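Glycosyl hydrolase, family 38 (Enterococcus faecalis, PDB 5KBP) probably hydrolyses alpha-mannosidic linkages in carbohydrates, as a metal-dependent alpha-mannosidase of glycoside hydrolase family 38. Local coordinates at residues T648-I653 with N657-E662; V537-N542 with A602-K607. All coordinates share one frame; numbering follows the deposited sequence.

Contact 1. Residues T648-I653 with N657-E662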
loop_
_atom_site.group_PDB
_atom_site.type_symbol
_atom_site.label_atom_id
_atom_site.label_comp_id
_atom_site.label_asym_id
_atom_site.label_seq_id
_atom_site.Cartn_x
_atom_site.Cartn_y
_atom_site.Cartn_z
ATOM N N THR A 648 -24.151 -18.764 -9.432
ATOM C CA THR A 648 -24.957 -17.922 -8.560
ATOM C C THR A 648 -25.606 -18.781 -7.484
ATOM O O THR A 648 -26.162 -19.843 -7.783
ATOM C CB THR A 648 -26.034 -17.173 -9.353
ATOM O OG1 THR A 648 -25.421 -16.432 -10.414
ATOM C CG2 THR A 648 -26.793 -16.212 -8.448
ATOM N N MET A 649 -25.530 -18.320 -6.237
ATOM C CA MET A 649 -26.169 -18.985 -5.107
ATOM C C MET A 649 -27.416 -18.194 -4.728
ATOM O O MET A 649 -27.316 -17.073 -4.219
ATOM C CB MET A 649 -25.209 -19.097 -3.924
ATOM C CG MET A 649 -24.053 -20.060 -4.141
ATOM S SD MET A 649 -24.572 -21.786 -4.192
ATOM C CE MET A 649 -25.187 -22.013 -2.524
ATOM N N VAL A 650 -28.584 -18.774 -4.978
ATOM C CA VAL A 650 -29.855 -18.150 -4.628
ATOM C C VAL A 650 -30.289 -18.686 -3.271
ATOM O O VAL A 650 -30.508 -19.891 -3.112
ATOM C CB VAL A 650 -30.925 -18.418 -5.697
ATOM C CG1 VAL A 650 -32.220 -17.702 -5.340
ATOM C CG2 VAL A 650 -30.427 -17.983 -7.065
ATOM N N THR A 651 -30.421 -17.794 -2.292
ATOM C CA THR A 651 -30.702 -18.175 -0.916
ATOM C C THR A 651 -32.017 -17.563 -0.454
ATOM O O THR A 651 -32.311 -16.399 -0.746
ATOM C CB THR A 651 -29.566 -17.737 0.020
ATOM O OG1 THR A 651 -28.315 -18.217 -0.487
ATOM C CG2 THR A 651 -29.782 -18.294 1.421
ATOM N N MET A 652 -32.805 -18.359 0.267
ATOM C CA MET A 652 -34.060 -17.916 0.857
ATOM C C MET A 652 -34.143 -18.423 2.289
ATOM O O MET A 652 -33.800 -19.576 2.566
ATOM C CB MET A 652 -35.271 -18.422 0.059
ATOM C CG MET A 652 -36.594 -18.318 0.810
ATOM S SD MET A 652 -37.905 -19.343 0.116
ATOM C CE MET A 652 -38.126 -18.541 -1.464
ATOM N N ILE A 653 -34.599 -17.561 3.193
ATOM C CA ILE A 653 -34.844 -17.943 4.574
ATOM C C ILE A 653 -36.348 -17.886 4.844
ATOM O O ILE A 653 -37.122 -17.314 4.076
ATOM C CB ILE A 653 -34.057 -17.069 5.570
ATOM C CG1 ILE A 653 -34.563 -15.627 5.550
ATOM C CG2 ILE A 653 -32.571 -17.113 5.252
ATOM C CD1 ILE A 653 -33.857 -14.729 6.545
ATOM N N ASN A 657 -38.812 -11.991 3.184
ATOM C CA ASN A 657 -39.139 -11.960 1.766
ATOM C C ASN A 657 -37.937 -11.612 0.899
ATOM O O ASN A 657 -38.089 -11.458 -0.317
ATOM C CB ASN A 657 -40.270 -10.960 1.506
ATOM C CG ASN A 657 -39.853 -9.523 1.763
ATOM O OD1 ASN A 657 -38.988 -9.251 2.595
ATOM N ND2 ASN A 657 -40.476 -8.593 1.048
ATOM N N GLN A 658 -36.755 -11.481 1.495
ATOM C CA GLN A 658 -35.555 -11.126 0.748
ATOM C C GLN A 658 -34.960 -12.361 0.085
ATOM O O GLN A 658 -34.712 -13.375 0.744
ATOM C CB GLN A 658 -34.522 -10.478 1.670
ATOM C CG GLN A 658 -34.893 -9.087 2.150
ATOM C CD GLN A 658 -33.762 -8.418 2.904
ATOM O OE1 GLN A 658 -33.166 -9.008 3.804
ATOM N NE2 GLN A 658 -33.454 -7.182 2.531
ATOM N N LEU A 659 -34.730 -12.270 -1.222
ATOM C CA LEU A 659 -34.093 -13.334 -1.988
ATOM C C LEU A 659 -32.657 -12.905 -2.268
ATOM O O LEU A 659 -32.424 -11.954 -3.020
ATOM C CB LEU A 659 -34.857 -13.604 -3.283
ATOM C CG LEU A 659 -34.627 -14.953 -3.964
ATOM C CD1 LEU A 659 -35.216 -16.081 -3.127
ATOM C CD2 LEU A 659 -35.214 -14.949 -5.368
ATOM N N PHE A 660 -31.699 -13.599 -1.659
ATOM C CA PHE A 660 -30.298 -13.209 -1.732
ATOM C C PHE A 660 -29.590 -13.919 -2.878
ATOM O O PHE A 660 -29.855 -15.092 -3.159
ATOM C CB PHE A 660 -29.589 -13.516 -0.412
ATOM C CG PHE A 660 -30.055 -12.668 0.737
ATOM C CD1 PHE A 660 -31.155 -13.042 1.492
ATOM C CD2 PHE A 660 -29.393 -11.497 1.063
ATOM C CE1 PHE A 660 -31.585 -12.262 2.551
ATOM C CE2 PHE A 660 -29.816 -10.714 2.119
ATOM C CZ PHE A 660 -30.914 -11.096 2.864
ATOM N N PHE A 661 -28.682 -13.200 -3.534
ATOM C CA PHE A 661 -27.892 -13.733 -4.633
ATOM C C PHE A 661 -26.409 -13.543 -4.348
ATOM O O PHE A 661 -26.000 -12.565 -3.715
ATOM C CB PHE A 661 -28.247 -13.055 -5.961
ATOM C CG PHE A 661 -29.716 -13.042 -6.259
ATOM C CD1 PHE A 661 -30.400 -14.224 -6.481
ATOM C CD2 PHE A 661 -30.412 -11.846 -6.327
ATOM C CE1 PHE A 661 -31.753 -14.215 -6.757
ATOM C CE2 PHE A 661 -31.765 -11.831 -6.604
ATOM C CZ PHE A 661 -32.437 -13.017 -6.820
ATOM N N GLU A 662 -25.604 -14.490 -4.828
ATOM C CA GLU A 662 -24.149 -14.426 -4.692
ATOM C C GLU A 662 -23.548 -15.016 -5.963
ATOM O O GLU A 662 -23.458 -16.239 -6.103
ATOM C CB GLU A 662 -23.672 -15.170 -3.450
ATOM C CG GLU A 662 -22.490 -14.513 -2.756
ATOM C CD GLU A 662 -22.039 -15.266 -1.521
ATOM O OE1 GLU A 662 -21.130 -16.114 -1.637
ATOM O OE2 GLU A 662 -22.597 -15.014 -0.433
#
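Val650 and Phe661 lie side by side on the buried face of an antiparallel beta hairpin, their side chains pointing the same way. Val650 holds CG1 anti to its backbone N (chi1 -177°), which lets both methyls address the neighbouring strand: CG2 sits at the ring edge of Phe661, in its plane and 3.8 Å from CD1, while CG1 also packs 3.9 Å from CG of Leu659. Next along, Met652 crosses Leu659 at an angle, its CB 4.0 Å from Leu659 CD1. Branched, aromatic and flexible apolar chains suit this tightly filled side, which is covered by Leu560 of strand 555-566 and by Ile535 and Val537 of strand 535-539.

The other face, bearing Met649, Thr651, Phe660 and Glu662, is partly exposed and more loosely joined. The CB atoms of Thr651 and Phe660 are 4.2 Å apart, while the Phe660 ring turns its edge toward Thr651 O. The ends of Met649 and Glu662 lead away from the partner strand, and the Glu662 side chain lies against Thr775 and Lys777. A beta-branched threonine fits an extended backbone here.

Between the faces runs the backbone. Thr651 and Phe660 form a hydrogen-bonded pair: Thr651 N gives a nearly straight bond to Phe660 O (2.9 Å, 168°), and Phe660 N returns one to Thr651 O, lying in that carbonyl's plane. Toward Glu662 the pairing slackens; Met649 N still reaches Glu662 O at 2.9 Å, but from above the carbonyl plane, and the return bond is weak. The chemistry therefore implies a division of labour: backbone polar groups fix the strand alignment around Thr651 and Phe660, whereas apolar side chains knit the strands together on one face and offer that face to Leu560, Ile535 and Val537 of the sheet beneath.

Contact 2. Residues V537-N542 with A602-K607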
loop_
_atom_site.group_PDB
_atom_site.type_symbol
_atom_site.label_atom_id
_atom_site.label_comp_id
_atom_site.label_asym_id
_atom_site.label_seq_id
_atom_site.Cartn_x
_atom_site.Cartn_y
_atom_site.Cartn_z
ATOM N N VAL A 537 -40.683 -19.367 -5.518
ATOM C CA VAL A 537 -39.561 -19.261 -6.444
ATOM C C VAL A 537 -39.472 -20.533 -7.276
ATOM O O VAL A 537 -39.451 -21.642 -6.730
ATOM C CB VAL A 537 -38.243 -19.002 -5.696
ATOM C CG1 VAL A 537 -37.070 -18.982 -6.669
ATOM C CG2 VAL A 537 -38.329 -17.699 -4.922
ATOM N N LYS A 538 -39.420 -20.367 -8.596
ATOM C CA LYS A 538 -39.134 -21.446 -9.529
ATOM C C LYS A 538 -37.867 -21.097 -10.294
ATOM O O LYS A 538 -37.734 -19.979 -10.802
ATOM C CB LYS A 538 -40.300 -21.673 -10.499
ATOM C CG LYS A 538 -39.962 -22.542 -11.712
ATOM C CD LYS A 538 -39.533 -23.947 -11.310
ATOM C CE LYS A 538 -39.177 -24.799 -12.521
ATOM N NZ LYS A 538 -40.347 -25.017 -13.416
ATOM N N ILE A 539 -36.938 -22.044 -10.363
ATOM C CA ILE A 539 -35.696 -21.881 -11.109
ATOM C C ILE A 539 -35.820 -22.707 -12.381
ATOM O O ILE A 539 -35.808 -23.943 -12.337
ATOM C CB ILE A 539 -34.472 -22.301 -10.286
ATOM C CG1 ILE A 539 -34.422 -21.512 -8.977
ATOM C CG2 ILE A 539 -33.195 -22.091 -11.086
ATOM C CD1 ILE A 539 -33.188 -21.775 -8.153
ATOM N N GLU A 540 -35.946 -22.026 -13.516
ATOM C CA GLU A 540 -36.117 -22.693 -14.795
ATOM C C GLU A 540 -34.801 -23.311 -15.262
ATOM O O GLU A 540 -33.714 -22.951 -14.800
ATOM C CB GLU A 540 -36.629 -21.708 -15.847
ATOM C CG GLU A 540 -37.771 -20.819 -15.374
ATOM C CD GLU A 540 -39.087 -21.562 -15.247
ATOM O OE1 GLU A 540 -39.193 -22.686 -15.781
ATOM O OE2 GLU A 540 -40.017 -21.018 -14.616
ATOM N N ASN A 541 -34.913 -24.261 -16.197
ATOM C CA ASN A 541 -33.729 -24.787 -16.869
ATOM C C ASN A 541 -32.951 -23.687 -17.575
ATOM O O ASN A 541 -31.747 -23.840 -17.809
ATOM C CB ASN A 541 -34.132 -25.871 -17.868
ATOM C CG ASN A 541 -34.941 -26.982 -17.228
ATOM O OD1 ASN A 541 -34.658 -27.404 -16.107
ATOM N ND2 ASN A 541 -35.959 -27.457 -17.936
ATOM N N ASN A 542 -33.625 -22.589 -17.925
ATOM C CA ASN A 542 -32.946 -21.393 -18.408
ATOM C C ASN A 542 -31.904 -20.912 -17.405
ATOM O O ASN A 542 -30.825 -20.445 -17.788
ATOM C CB ASN A 542 -33.987 -20.300 -18.669
ATOM C CG ASN A 542 -33.434 -19.118 -19.442
ATOM O OD1 ASN A 542 -32.225 -18.942 -19.560
ATOM N ND2 ASN A 542 -34.331 -18.295 -19.972
ATOM N N ALA A 602 -32.939 -22.372 2.740
ATOM C CA ALA A 602 -32.659 -23.218 1.589
ATOM C C ALA A 602 -31.913 -22.396 0.549
ATOM O O ALA A 602 -32.152 -21.196 0.398
ATOM C CB ALA A 602 -33.942 -23.802 0.987
ATOM N N SER A 603 -31.001 -23.054 -0.165
ATOM C CA SER A 603 -30.184 -22.386 -1.168
ATOM C C SER A 603 -29.996 -23.294 -2.374
ATOM O O SER A 603 -29.900 -24.517 -2.244
ATOM C CB SER A 603 -28.812 -21.983 -0.608
ATOM O OG SER A 603 -28.027 -23.125 -0.315
ATOM N N TYR A 604 -29.941 -22.673 -3.551
ATOM C CA TYR A 604 -29.704 -23.360 -4.813
ATOM C C TYR A 604 -28.450 -22.809 -5.475
ATOM O O TYR A 604 -28.161 -21.611 -5.383
ATOM C CB TYR A 604 -30.890 -23.195 -5.769
ATOM C CG TYR A 604 -32.015 -24.182 -5.558
ATOM C CD1 TYR A 604 -32.913 -24.029 -4.512
ATOM C CD2 TYR A 604 -32.188 -25.258 -6.418
ATOM C CE1 TYR A 604 -33.945 -24.926 -4.321
ATOM C CE2 TYR A 604 -33.218 -26.160 -6.235
ATOM C CZ TYR A 604 -34.093 -25.987 -5.185
ATOM O OH TYR A 604 -35.123 -26.877 -4.996
ATOM N N GLN A 605 -27.713 -23.686 -6.149
ATOM C CA GLN A 605 -26.573 -23.289 -6.963
ATOM C C GLN A 605 -26.977 -23.327 -8.428
ATOM O O GLN A 605 -27.496 -24.340 -8.907
ATOM C CB GLN A 605 -25.372 -24.204 -6.726
ATOM C CG GLN A 605 -24.101 -23.734 -7.418
ATOM C CD GLN A 605 -23.098 -24.850 -7.628
ATOM O OE1 GLN A 605 -23.407 -25.869 -8.246
ATOM N NE2 GLN A 605 -21.886 -24.663 -7.115
ATOM N N ILE A 606 -26.749 -22.223 -9.133
ATOM C CA ILE A 606 -27.047 -22.116 -10.556
ATOM C C ILE A 606 -25.731 -21.925 -11.295
ATOM O O ILE A 606 -25.031 -20.928 -11.078
ATOM C CB ILE A 606 -28.015 -20.962 -10.856
ATOM C CG1 ILE A 606 -29.309 -21.129 -10.059
ATOM C CG2 ILE A 606 -28.311 -20.897 -12.346
ATOM C CD1 ILE A 606 -30.283 -19.985 -10.228
ATOM N N LYS A 607 -25.395 -22.876 -12.162
ATOM C CA LYS A 607 -24.174 -22.830 -12.953
ATOM C C LYS A 607 -24.520 -22.626 -14.421
ATOM O O LYS A 607 -25.302 -23.394 -14.994
ATOM C CB LYS A 607 -23.355 -24.111 -12.782
ATOM C CG LYS A 607 -22.437 -24.110 -11.573
ATOM C CD LYS A 607 -21.539 -25.336 -11.579
ATOM C CE LYS A 607 -20.514 -25.286 -10.460
ATOM N NZ LYS A 607 -19.597 -26.458 -10.513
#
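The segments 537-542 and 602-607 do not pair through their backbones: even the nearest CA atoms, those of Ile539 and Ile606, are 8.7 Å apart, and no hydrogen bond crosses between them. Residues 537-539 finish a strand and 540-542 turn away as loop, whereas 602-607 is strand throughout. The spacing is that of layers meeting through side chains.

Ile539 does all the bridging from its side. With CG2 anti to the backbone N and CG1 beside it (chi1 -56°), its two branches reach mainly different partners. CD1, at the end of the longer branch, comes to 3.6 Å from Tyr604 CB and crosses the base of that side chain obliquely, near the root of the ring. The shorter branch meets Ile606 tip to tip, its CG2 lying 3.7 Å from Ile606 CD1. Tyr604 and Ile606, two residues apart on an extended strand, present their side chains to the same face, so one forked isoleucine can touch both. All three are buried, which suits their largely apolar surfaces; the tyrosine hydroxyl has a weak hydrogen bond to Glu529 N.

Around this point, strand 591-597 brings Ile592 against Ile539, and Met530 of strand 529-531 packs on Tyr604. Strand 535-539 lies between strands 529-531 and 545-549, strand 601-613 between 591-597 and 641-653; the contact thus joins two facing antiparallel sheets, consistent with the beta-sandwich of the galactose mutarotase-like clan.

In the fold
From the N terminus, the chain first passes through 537-542 in one antiparallel sheet and returns as 602-607 in another; contact 2 thus closes a long excursion of 59 intervening residues, many in strands. Strand 641-653 follows, and contact 1 closes a short hairpin connection, with three residues between its segments 648-653 and 657-662. The contacts come in series, neither nested nor crossed. They are nevertheless neighbours, with centres about 10 Å apart, because strand 601-613 pairs with strand 641-653: Tyr604 and Ile606 bond through their backbone to Val650 and Thr648. Val537 against Met652 adds a second link, from the facing sheet, within the family's C-terminal region.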